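Local coordinates for protein HTP-2 (PDB 4TZM) that binds a closure motif of its partner HTP-3 through a HORMA domain, and probably takes part in assembling the meiotic chromosome axis, at residues N68-T71 with S75-T78; Y47-A52 with V172-S177; N58-E63 with N83-Q88. One frame throughout, in Å; residues are numbered along the deposited sequence.

Contact 1. Residues N68-T71 with S75-T78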
ATOM      1  N   ASN A  68      11.797  -7.016  10.036  1.00 79.68           N
ATOM      2  CA  ASN A  68      11.042  -6.185  10.959  1.00 81.73           C
ATOM      3  C   ASN A  68       9.885  -6.972  11.556  1.00 79.65           C
ATOM      4  O   ASN A  68       9.567  -8.067  11.094  1.00 77.71           O
ATOM      5  CB  ASN A  68      10.516  -4.932  10.259  1.00 80.89           C
ATOM      6  CG  ASN A  68      11.511  -3.792  10.277  1.00 86.05           C
ATOM      7  OD1 ASN A  68      11.630  -3.074  11.270  1.00 86.86           O
ATOM      8  ND2 ASN A  68      12.229  -3.612   9.174  1.00 89.55           N
ATOM      9  N   TYR A  69       9.264  -6.406  12.587  1.00 78.89           N
ATOM     10  CA  TYR A  69       8.098  -7.012  13.216  1.00 79.71           C
ATOM     11  C   TYR A  69       6.951  -6.012  13.287  1.00 77.16           C
ATOM     12  O   TYR A  69       7.163  -4.831  13.566  1.00 78.13           O
ATOM     13  CB  TYR A  69       8.430  -7.512  14.623  1.00 82.45           C
ATOM     14  CG  TYR A  69       9.313  -8.739  14.684  1.00 86.30           C
ATOM     15  CD1 TYR A  69      10.684  -8.648  14.477  1.00 88.93           C
ATOM     16  CD2 TYR A  69       8.776  -9.986  14.975  1.00 87.54           C
ATOM     17  CE1 TYR A  69      11.495  -9.770  14.543  1.00 92.40           C
ATOM     18  CE2 TYR A  69       9.577 -11.112  15.043  1.00 91.63           C
ATOM     19  CZ  TYR A  69      10.936 -10.999  14.827  1.00 94.30           C
ATOM     20  OH  TYR A  69      11.739 -12.117  14.894  1.00 99.45           O
ATOM     21  N   ILE A  70       5.742  -6.493  13.029  1.00 75.52           N
ATOM     22  CA  ILE A  70       4.536  -5.691  13.186  1.00 73.86           C
ATOM     23  C   ILE A  70       3.920  -5.976  14.547  1.00 74.54           C
ATOM     24  O   ILE A  70       3.449  -5.072  15.237  1.00 74.45           O
ATOM     25  CB  ILE A  70       3.520  -5.990  12.080  1.00 73.22           C
ATOM     26  CG1 ILE A  70       4.194  -5.877  10.715  1.00 73.48           C
ATOM     27  CG2 ILE A  70       2.327  -5.050  12.177  1.00 70.25           C
ATOM     28  CD1 ILE A  70       3.445  -6.569   9.620  1.00 75.48           C
ATOM     29  N   THR A  71       3.914  -7.253  14.918  1.00 75.87           N
ATOM     30  CA  THR A  71       3.593  -7.672  16.276  1.00 79.29           C
ATOM     31  C   THR A  71       4.689  -8.625  16.735  1.00 87.21           C
ATOM     32  O   THR A  71       5.593  -8.946  15.966  1.00 89.44           O
ATOM     33  CB  THR A  71       2.217  -8.360  16.374  1.00 75.66           C
ATOM     34  OG1 THR A  71       2.303  -9.693  15.860  1.00 76.48           O
ATOM     35  CG2 THR A  71       1.173  -7.588  15.588  1.00 72.14           C
ATOM     36  N   SER A  75       6.258 -11.184  11.599  1.00 75.33           N
ATOM     37  CA  SER A  75       7.394 -10.479  11.025  1.00 70.44           C
ATOM     38  C   SER A  75       7.213 -10.262   9.530  1.00 68.63           C
ATOM     39  O   SER A  75       6.384 -10.907   8.891  1.00 68.01           O
ATOM     40  CB  SER A  75       8.686 -11.253  11.276  1.00 71.97           C
ATOM     41  OG  SER A  75       8.774 -12.377  10.416  1.00 71.89           O
ATOM     42  N   CYS A  76       8.009  -9.356   8.974  1.00 68.56           N
ATOM     43  CA  CYS A  76       7.966  -9.070   7.547  1.00 67.86           C
ATOM     44  C   CYS A  76       9.304  -8.503   7.097  1.00 67.67           C
ATOM     45  O   CYS A  76      10.131  -8.116   7.926  1.00 67.50           O
ATOM     46  CB  CYS A  76       6.835  -8.094   7.222  1.00 68.76           C
ATOM     47  SG  CYS A  76       6.903  -6.542   8.141  1.00 67.28           S
ATOM     48  N   MET A  77       9.515  -8.459   5.786  1.00 68.20           N
ATOM     49  CA  MET A  77      10.743  -7.905   5.228  1.00 67.17           C
ATOM     50  C   MET A  77      10.489  -6.521   4.631  1.00 61.11           C
ATOM     51  O   MET A  77       9.736  -6.382   3.669  1.00 56.41           O
ATOM     52  CB  MET A  77      11.321  -8.843   4.165  1.00 70.12           C
ATOM     53  CG  MET A  77      11.619 -10.255   4.662  1.00 72.90           C
ATOM     54  SD  MET A  77      12.799 -10.313   6.029  1.00 80.95           S
ATOM     55  CE  MET A  77      14.331  -9.912   5.194  1.00 57.97           C
ATOM     56  N   THR A  78      11.114  -5.500   5.212  1.00 61.64           N
ATOM     57  CA  THR A  78      11.000  -4.131   4.708  1.00 57.57           C
ATOM     58  C   THR A  78      12.267  -3.712   3.974  1.00 58.77           C
ATOM     59  O   THR A  78      13.369  -4.095   4.368  1.00 63.92           O
ATOM     60  CB  THR A  78      10.733  -3.122   5.842  1.00 54.60           C
ATOM     61  OG1 THR A  78      11.821  -3.149   6.775  1.00 56.34           O
ATOM     62  CG2 THR A  78       9.426  -3.449   6.556  1.00 46.01           C
TER
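The Tyr69 ring carries Ser75 over one face: Ser75 CB stands 4.0 Å from the ring centroid, displaced toward the rim on the CD2 and CE2 side, in a CH-pi contact. At the edge, Thr71 O lies in the ring plane. On the side of the hairpin that bears Asn68 and Cys76, the Asn68 and Thr78 side chains cross at about a right angle, with Asn68 ND2 2.5 Å from Thr78 OG1. With Asn68 CG anti to the carbonyl carbon (chi1 -87°), the amide reaches along the partner strand past Cys76 to this hydroxyl. Strands 65-69 and 75-79 form an antiparallel beta hairpin, in which Asn68 and Cys76 make a hydrogen-bonded pair: Asn68 N to Cys76 O and Cys76 N to Asn68 O, both 2.9 Å. A classic beta bulge follows, Ile70 and Thr71 together facing Leu74. Ile70, just past the Tyr69-Ser75 bridge, folds back so that its CG1 and CD1 each lie 3.8 Å from Cys76 SG. Thr78 also packs on Tyr47; a glycine here would probably open a gap beside that ring and leave the Asn68 amide less restrained, held by its weak hydrogen bond to Lys26.

Contact 2. Residues Y47-A52 with V172-S177; sequences YVVFSA and VTIVRS
Val49 meets Ile174 through its methyl groups, the two side chains crossing at about a right angle. Val49 CB itself is still 4.6 Å from Ile174 CG2, and the contact is made one bond further out. From CB, the CG2 branch runs anti to the carbonyl carbon and makes the closest approach, 3.7 Å to Ile174 CG2. The other branch, CG1, lies opposite the backbone N (chi1 179°) and meets the same methyl at 4.1 Å, so that Ile174 CG2 sits against both prongs of the valine. Beyond this pair Val49 also touches Met127 of strand 123-133, while Ile174 packs on Ile232 and Leu235. The preceding residue, Val48, brings its CG1 to Val175 CG2 more loosely, at 4.4 Å.

Helices 35-56 and 164-185 thus meet through branched aliphatic side chains, with no hydrogen bond between the two segments. Their packing belongs to the buried helical layer of the HORMA fold, with beta strands such as 123-133 and 228-235 on one side and the hairpin of strands 65-69 and 75-79 on another.

Several hydroxyls of the two segments bond away from the apolar interface. Ser51 OG gives a 2.6 Å hydrogen bond to Tyr47 O, nearly in line with the carbonyl, and also accepts from Leu79 N; Tyr47 OH reaches Leu79 O. These bonds tie helix 35-56 to the end of the hairpin. On the second helix, Thr173 O is gripped from opposite faces of its carbonyl plane by the backbone N and the OG of Ser177, the hydroxyl at 3.1 Å.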
ATOM      1  N   TYR A  47       4.764   1.601   2.380  1.00 44.44           N
ATOM      2  CA  TYR A  47       6.140   1.125   2.497  1.00 45.50           C
ATOM      3  C   TYR A  47       6.204  -0.330   2.953  1.00 48.68           C
ATOM      4  O   TYR A  47       6.986  -1.124   2.426  1.00 47.64           O
ATOM      5  CB  TYR A  47       6.922   2.023   3.465  1.00 42.38           C
ATOM      6  CG  TYR A  47       8.273   1.483   3.902  1.00 46.03           C
ATOM      7  CD1 TYR A  47       9.401   1.618   3.096  1.00 47.69           C
ATOM      8  CD2 TYR A  47       8.423   0.857   5.134  1.00 47.03           C
ATOM      9  CE1 TYR A  47      10.640   1.128   3.502  1.00 44.25           C
ATOM     10  CE2 TYR A  47       9.647   0.367   5.547  1.00 47.40           C
ATOM     11  CZ  TYR A  47      10.753   0.505   4.730  1.00 48.47           C
ATOM     12  OH  TYR A  47      11.972   0.015   5.146  1.00 47.82           O
ATOM     13  N   VAL A  48       5.373  -0.680   3.929  1.00 47.70           N
ATOM     14  CA  VAL A  48       5.420  -2.013   4.514  1.00 46.03           C
ATOM     15  C   VAL A  48       4.799  -3.056   3.596  1.00 43.59           C
ATOM     16  O   VAL A  48       5.394  -4.103   3.352  1.00 47.38           O
ATOM     17  CB  VAL A  48       4.717  -2.049   5.879  1.00 44.28           C
ATOM     18  CG1 VAL A  48       4.573  -3.486   6.370  1.00 47.22           C
ATOM     19  CG2 VAL A  48       5.491  -1.215   6.889  1.00 40.95           C
ATOM     20  N   VAL A  49       3.613  -2.770   3.072  1.00 43.17           N
ATOM     21  CA  VAL A  49       2.910  -3.747   2.252  1.00 47.85           C
ATOM     22  C   VAL A  49       3.641  -4.003   0.937  1.00 46.07           C
ATOM     23  O   VAL A  49       3.843  -5.152   0.557  1.00 49.30           O
ATOM     24  CB  VAL A  49       1.453  -3.310   1.978  1.00 49.88           C
ATOM     25  CG1 VAL A  49       0.753  -4.328   1.096  1.00 52.74           C
ATOM     26  CG2 VAL A  49       0.706  -3.160   3.289  1.00 46.69           C
ATOM     27  N   PHE A  50       4.067  -2.944   0.255  1.00 46.84           N
ATOM     28  CA  PHE A  50       4.767  -3.127  -1.016  1.00 47.92           C
ATOM     29  C   PHE A  50       6.151  -3.738  -0.847  1.00 47.24           C
ATOM     30  O   PHE A  50       6.647  -4.401  -1.757  1.00 51.38           O
ATOM     31  CB  PHE A  50       4.853  -1.805  -1.778  1.00 46.75           C
ATOM     32  CG  PHE A  50       3.589  -1.467  -2.498  1.00 49.31           C
ATOM     33  CD1 PHE A  50       3.132  -2.282  -3.520  1.00 52.65           C
ATOM     34  CD2 PHE A  50       2.839  -0.365  -2.139  1.00 49.49           C
ATOM     35  CE1 PHE A  50       1.957  -1.994  -4.186  1.00 53.54           C
ATOM     36  CE2 PHE A  50       1.661  -0.067  -2.803  1.00 51.61           C
ATOM     37  CZ  PHE A  50       1.220  -0.886  -3.827  1.00 52.27           C
ATOM     38  N   SER A  51       6.764  -3.534   0.314  1.00 45.17           N
ATOM     39  CA  SER A  51       8.004  -4.236   0.637  1.00 46.21           C
ATOM     40  C   SER A  51       7.747  -5.728   0.750  1.00 46.27           C
ATOM     41  O   SER A  51       8.497  -6.543   0.208  1.00 49.04           O
ATOM     42  CB  SER A  51       8.609  -3.720   1.940  1.00 48.68           C
ATOM     43  OG  SER A  51       9.166  -2.435   1.764  1.00 48.19           O
ATOM     44  N   ALA A  52       6.685  -6.076   1.470  1.00 47.44           N
ATOM     45  CA  ALA A  52       6.283  -7.463   1.634  1.00 44.46           C
ATOM     46  C   ALA A  52       6.005  -8.111   0.282  1.00 46.08           C
ATOM     47  O   ALA A  52       6.437  -9.231   0.030  1.00 52.65           O
ATOM     48  CB  ALA A  52       5.059  -7.558   2.536  1.00 41.65           C
ATOM     49  N   VAL A 172      -2.346  -6.093  10.355  1.00 47.77           N
ATOM     50  CA  VAL A 172      -1.908  -7.462  10.597  1.00 46.37           C
ATOM     51  C   VAL A 172      -2.550  -8.423   9.595  1.00 43.52           C
ATOM     52  O   VAL A 172      -1.888  -9.315   9.064  1.00 39.80           O
ATOM     53  CB  VAL A 172      -2.236  -7.891  12.040  1.00 48.79           C
ATOM     54  CG1 VAL A 172      -2.223  -9.409  12.176  1.00 51.19           C
ATOM     55  CG2 VAL A 172      -1.263  -7.241  13.016  1.00 47.07           C
ATOM     56  N   THR A 173      -3.836  -8.219   9.326  1.00 47.37           N
ATOM     57  CA  THR A 173      -4.567  -9.031   8.353  1.00 48.63           C
ATOM     58  C   THR A 173      -3.992  -8.911   6.940  1.00 47.01           C
ATOM     59  O   THR A 173      -3.841  -9.909   6.235  1.00 49.56           O
ATOM     60  CB  THR A 173      -6.061  -8.642   8.321  1.00 46.29           C
ATOM     61  OG1 THR A 173      -6.697  -9.103   9.519  1.00 52.08           O
ATOM     62  CG2 THR A 173      -6.758  -9.253   7.111  1.00 42.72           C
ATOM     63  N   ILE A 174      -3.669  -7.688   6.532  1.00 42.38           N
ATOM     64  CA  ILE A 174      -3.160  -7.441   5.186  1.00 42.27           C
ATOM     65  C   ILE A 174      -1.826  -8.153   4.964  1.00 41.71           C
ATOM     66  O   ILE A 174      -1.650  -8.855   3.965  1.00 44.51           O
ATOM     67  CB  ILE A 174      -3.001  -5.927   4.908  1.00 42.49           C
ATOM     68  CG1 ILE A 174      -4.355  -5.317   4.540  1.00 46.90           C
ATOM     69  CG2 ILE A 174      -2.000  -5.682   3.783  1.00 41.08           C
ATOM     70  CD1 ILE A 174      -4.307  -3.825   4.290  1.00 49.46           C
ATOM     71  N   VAL A 175      -0.908  -7.990   5.913  1.00 37.70           N
ATOM     72  CA  VAL A 175       0.427  -8.573   5.816  1.00 43.22           C
ATOM     73  C   VAL A 175       0.397 -10.099   5.886  1.00 48.01           C
ATOM     74  O   VAL A 175       1.137 -10.775   5.167  1.00 46.00           O
ATOM     75  CB  VAL A 175       1.342  -8.017   6.914  1.00 48.87           C
ATOM     76  CG1 VAL A 175       2.733  -8.624   6.806  1.00 51.77           C
ATOM     77  CG2 VAL A 175       1.402  -6.498   6.801  1.00 46.57           C
ATOM     78  N   ARG A 176      -0.473 -10.642   6.732  1.00 54.87           N
ATOM     79  CA  ARG A 176      -0.666 -12.087   6.784  1.00 58.12           C
ATOM     80  C   ARG A 176      -1.222 -12.602   5.462  1.00 57.08           C
ATOM     81  O   ARG A 176      -0.747 -13.603   4.933  1.00 62.44           O
ATOM     82  CB  ARG A 176      -1.599 -12.476   7.935  1.00 64.49           C
ATOM     83  CG  ARG A 176      -0.885 -12.705   9.259  1.00 70.99           C
ATOM     84  CD  ARG A 176      -1.782 -13.422  10.261  1.00 80.95           C
ATOM     85  NE  ARG A 176      -1.005 -14.182  11.238  1.00 91.38           N
ATOM     86  CZ  ARG A 176      -0.681 -13.739  12.449  1.00 95.42           C
ATOM     87  NH1 ARG A 176      -1.072 -12.536  12.847  1.00 92.93           N
ATOM     88  NH2 ARG A 176       0.032 -14.504  13.266  1.00 98.96           N
ATOM     89  N   SER A 177      -2.220 -11.910   4.925  1.00 54.53           N
ATOM     90  CA  SER A 177      -2.828 -12.321   3.663  1.00 53.96           C
ATOM     91  C   SER A 177      -1.831 -12.235   2.509  1.00 54.03           C
ATOM     92  O   SER A 177      -1.806 -13.105   1.645  1.00 56.63           O
ATOM     93  CB  SER A 177      -4.067 -11.475   3.361  1.00 57.76           C
ATOM     94  OG  SER A 177      -5.140 -11.819   4.224  1.00 66.21           O
TER

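Contact 3. Residues N58-E63 with N83-Q88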
ATOM      1  N   ASN A  58       9.409 -12.637  -4.552  1.00 68.03           N
ATOM      2  CA  ASN A  58      10.789 -12.862  -4.979  1.00 74.77           C
ATOM      3  C   ASN A  58      11.177 -11.961  -6.155  1.00 70.89           C
ATOM      4  O   ASN A  58      11.977 -12.338  -7.008  1.00 64.99           O
ATOM      5  CB  ASN A  58      11.005 -14.343  -5.328  1.00 81.51           C
ATOM      6  CG  ASN A  58      12.477 -14.732  -5.353  1.00 91.88           C
ATOM      7  OD1 ASN A  58      13.088 -14.834  -6.418  1.00 94.10           O
ATOM      8  ND2 ASN A  58      13.050 -14.952  -4.175  1.00 97.05           N
ATOM      9  N   ILE A  59      10.596 -10.766  -6.186  1.00 69.62           N
ATOM     10  CA  ILE A  59      10.909  -9.781  -7.210  1.00 66.75           C
ATOM     11  C   ILE A  59      12.271  -9.170  -6.907  1.00 66.18           C
ATOM     12  O   ILE A  59      13.058  -8.888  -7.811  1.00 61.97           O
ATOM     13  CB  ILE A  59       9.825  -8.691  -7.285  1.00 61.82           C
ATOM     14  CG1 ILE A  59       8.475  -9.321  -7.635  1.00 64.18           C
ATOM     15  CG2 ILE A  59      10.190  -7.622  -8.300  1.00 61.81           C
ATOM     16  CD1 ILE A  59       7.341  -8.317  -7.786  1.00 62.59           C
ATOM     17  N   LEU A  60      12.542  -8.982  -5.620  1.00 68.18           N
ATOM     18  CA  LEU A  60      13.860  -8.568  -5.152  1.00 69.14           C
ATOM     19  C   LEU A  60      14.382  -9.560  -4.119  1.00 72.53           C
ATOM     20  O   LEU A  60      13.631 -10.003  -3.248  1.00 74.21           O
ATOM     21  CB  LEU A  60      13.809  -7.163  -4.553  1.00 65.10           C
ATOM     22  CG  LEU A  60      13.552  -6.003  -5.512  1.00 63.74           C
ATOM     23  CD1 LEU A  60      13.466  -4.700  -4.740  1.00 63.19           C
ATOM     24  CD2 LEU A  60      14.638  -5.932  -6.573  1.00 65.36           C
ATOM     25  N   GLU A  61      15.664  -9.903  -4.219  1.00 74.33           N
ATOM     26  CA  GLU A  61      16.293 -10.850  -3.298  1.00 80.43           C
ATOM     27  C   GLU A  61      16.326 -10.308  -1.872  1.00 78.15           C
ATOM     28  O   GLU A  61      16.265  -9.097  -1.661  1.00 75.13           O
ATOM     29  CB  GLU A  61      17.719 -11.185  -3.751  1.00 88.19           C
ATOM     30  CG  GLU A  61      17.820 -11.801  -5.138  1.00 97.06           C
ATOM     31  CD  GLU A  61      17.853 -10.757  -6.239  1.00104.13           C
ATOM     32  OE1 GLU A  61      17.436 -11.069  -7.374  1.00108.95           O
ATOM     33  OE2 GLU A  61      18.304  -9.625  -5.970  1.00104.60           O
ATOM     34  N   LYS A  62      16.447 -11.213  -0.902  1.00 79.97           N
ATOM     35  CA  LYS A  62      16.419 -10.861   0.519  1.00 81.25           C
ATOM     36  C   LYS A  62      17.509  -9.869   0.946  1.00 81.88           C
ATOM     37  O   LYS A  62      17.436  -9.300   2.034  1.00 81.51           O
ATOM     38  CB  LYS A  62      16.528 -12.130   1.371  1.00 85.25           C
ATOM     39  CG  LYS A  62      17.785 -12.941   1.094  1.00 91.06           C
ATOM     40  CD  LYS A  62      17.981 -14.049   2.117  1.00 96.58           C
ATOM     41  CE  LYS A  62      19.319 -14.744   1.909  1.00103.48           C
ATOM     42  NZ  LYS A  62      19.606 -15.763   2.958  1.00107.96           N
ATOM     43  N   GLU A  63      18.516  -9.675   0.099  1.00 84.86           N
ATOM     44  CA  GLU A  63      19.596  -8.729   0.382  1.00 87.72           C
ATOM     45  C   GLU A  63      19.094  -7.280   0.416  1.00 82.57           C
ATOM     46  O   GLU A  63      19.631  -6.436   1.140  1.00 79.43           O
ATOM     47  CB  GLU A  63      20.716  -8.867  -0.656  1.00 94.17           C
ATOM     48  CG  GLU A  63      21.857  -9.800  -0.248  1.00103.23           C
ATOM     49  CD  GLU A  63      21.412 -11.238  -0.039  1.00107.81           C
ATOM     50  OE1 GLU A  63      21.711 -11.802   1.034  1.00112.00           O
ATOM     51  OE2 GLU A  63      20.774 -11.810  -0.947  1.00107.27           O
ATOM     52  N   ASN A  83      21.046  -0.407   1.583  1.00 73.95           N
ATOM     53  CA  ASN A  83      21.198  -0.778   0.181  1.00 70.56           C
ATOM     54  C   ASN A  83      20.684   0.353  -0.705  1.00 66.10           C
ATOM     55  O   ASN A  83      19.544   0.799  -0.548  1.00 64.57           O
ATOM     56  CB  ASN A  83      20.452  -2.080  -0.118  1.00 69.72           C
ATOM     57  CG  ASN A  83      20.714  -2.596  -1.523  1.00 68.52           C
ATOM     58  OD1 ASN A  83      20.270  -2.006  -2.510  1.00 66.72           O
ATOM     59  ND2 ASN A  83      21.422  -3.712  -1.619  1.00 70.70           N
ATOM     60  N   LEU A  84      21.519   0.811  -1.634  1.00 61.56           N
ATOM     61  CA  LEU A  84      21.217   2.007  -2.415  1.00 60.96           C
ATOM     62  C   LEU A  84      20.035   1.833  -3.363  1.00 59.83           C
ATOM     63  O   LEU A  84      19.193   2.726  -3.463  1.00 58.03           O
ATOM     64  CB  LEU A  84      22.451   2.455  -3.202  1.00 61.95           C
ATOM     65  CG  LEU A  84      23.435   3.356  -2.447  1.00 63.92           C
ATOM     66  CD1 LEU A  84      24.696   3.612  -3.264  1.00 64.98           C
ATOM     67  CD2 LEU A  84      22.763   4.667  -2.073  1.00 60.30           C
ATOM     68  N   ARG A  85      19.961   0.699  -4.054  1.00 61.94           N
ATOM     69  CA  ARG A  85      18.835   0.462  -4.958  1.00 66.50           C
ATOM     70  C   ARG A  85      17.532   0.250  -4.199  1.00 59.82           C
ATOM     71  O   ARG A  85      16.468   0.649  -4.665  1.00 56.96           O
ATOM     72  CB  ARG A  85      19.089  -0.737  -5.875  1.00 73.75           C
ATOM     73  CG  ARG A  85      18.134  -0.738  -7.063  1.00 77.24           C
ATOM     74  CD  ARG A  85      18.013  -2.092  -7.727  1.00 85.48           C
ATOM     75  NE  ARG A  85      17.251  -2.001  -8.969  1.00 90.38           N
ATOM     76  CZ  ARG A  85      16.959  -3.035  -9.751  1.00 92.96           C
ATOM     77  NH1 ARG A  85      17.357  -4.257  -9.424  1.00 92.51           N
ATOM     78  NH2 ARG A  85      16.265  -2.847 -10.863  1.00 95.06           N
ATOM     79  N   ALA A  86      17.617  -0.386  -3.036  1.00 62.16           N
ATOM     80  CA  ALA A  86      16.435  -0.609  -2.213  1.00 55.80           C
ATOM     81  C   ALA A  86      15.975   0.726  -1.661  1.00 53.07           C
ATOM     82  O   ALA A  86      14.785   0.985  -1.550  1.00 51.33           O
ATOM     83  CB  ALA A  86      16.727  -1.584  -1.091  1.00 52.57           C
ATOM     84  N   HIS A  87      16.941   1.582  -1.340  1.00 55.65           N
ATOM     85  CA  HIS A  87      16.669   2.925  -0.840  1.00 56.26           C
ATOM     86  C   HIS A  87      15.940   3.778  -1.888  1.00 59.75           C
ATOM     87  O   HIS A  87      15.047   4.560  -1.555  1.00 60.57           O
ATOM     88  CB  HIS A  87      17.983   3.596  -0.413  1.00 56.98           C
ATOM     89  CG  HIS A  87      17.803   4.874   0.350  1.00 59.61           C
ATOM     90  ND1 HIS A  87      18.847   5.510   0.987  1.00 62.45           N
ATOM     91  CD2 HIS A  87      16.707   5.634   0.578  1.00 58.47           C
ATOM     92  CE1 HIS A  87      18.403   6.608   1.571  1.00 60.25           C
ATOM     93  NE2 HIS A  87      17.106   6.706   1.337  1.00 61.53           N
ATOM     94  N   GLN A  88      16.314   3.613  -3.154  1.00 61.33           N
ATOM     95  CA  GLN A  88      15.712   4.372  -4.246  1.00 60.42           C
ATOM     96  C   GLN A  88      14.257   3.968  -4.449  1.00 55.70           C
ATOM     97  O   GLN A  88      13.414   4.801  -4.776  1.00 56.25           O
ATOM     98  CB  GLN A  88      16.509   4.163  -5.536  1.00 65.36           C
ATOM     99  CG  GLN A  88      16.088   5.021  -6.723  1.00 69.00           C
ATOM    100  CD  GLN A  88      17.037   4.868  -7.909  1.00 78.79           C
ATOM    101  OE1 GLN A  88      17.925   4.012  -7.906  1.00 82.41           O
ATOM    102  NE2 GLN A  88      16.852   5.704  -8.923  1.00 80.19           N
TER
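Leu60 CD2 comes to 4.3 Å from Arg85 NH1, approaching the guanidinium obliquely. The second touch is equally light: Asn83 ND2 stands 4.3 Å from Glu63 O, and no hydrogen bond links the two segments. Arg85 gets its guanidinium to the leucine through a chain extended along its whole length, starting with CG opposite the backbone N (chi1 -163°).

In the next shell, Asn83 is held in place by its role as N-cap of helix 84-102. Its OD1 accepts from Ala86 N at 3.2 Å (N-H...O angle 160°), with the donor tilted out of the carboxamide plane, while the first helical backbone bond, His87 N to Asn83 O, measures 2.8 Å. The facing segment starts at a helix end instead: Asn58, at positive phi, closes helix 35-56 in a Schellman motif, and the chain then runs outward to the short 3-10 turn at Lys62 and Glu63. Leu60 also packs on Leu54 of helix 35-56 and on Leu79 of strand 75-79, and Ala86 on the same Leu79.

This sparse junction, between the loop after one HORMA helix and the start of the next, lies beside the bound closure motif of HTP-3. Ile59, Leu60 and Arg85 all pack on apolar side chains of the peptide. Arg85 NH2 makes a weak hydrogen bond to the peptide backbone, and Glu61 OE1 a long, weak ion pair with one of its basic side chains. Glu61 OE2 lies 6.5 Å from Arg85 NH1, too far for a salt bridge, although its negative charge may still favour the arginine.

Overall arrangement
Helix 35-56 supplies the first segment of contact 2, and the chain then passes through 58-63, the hairpin of contact 1 and the start of helix 84-102 before returning, over 100 residues after it left, to helix 164-185. Contacts 1 and 2 touch, their centres about 9 Å apart: Ile70 packs on Val175, Thr71 on Val172 and Thr78 on Tyr47, so the hairpin rests on both helices. Contact 3 lies about 16 Å from each of the others, measured between centres, and touches neither. All three fall within one HORMA domain: contact 2 lies near the chain centre, whereas contact 3 is peripheral, beside the bound peptide, linked to helix 35-56 through the chain running into 58-63.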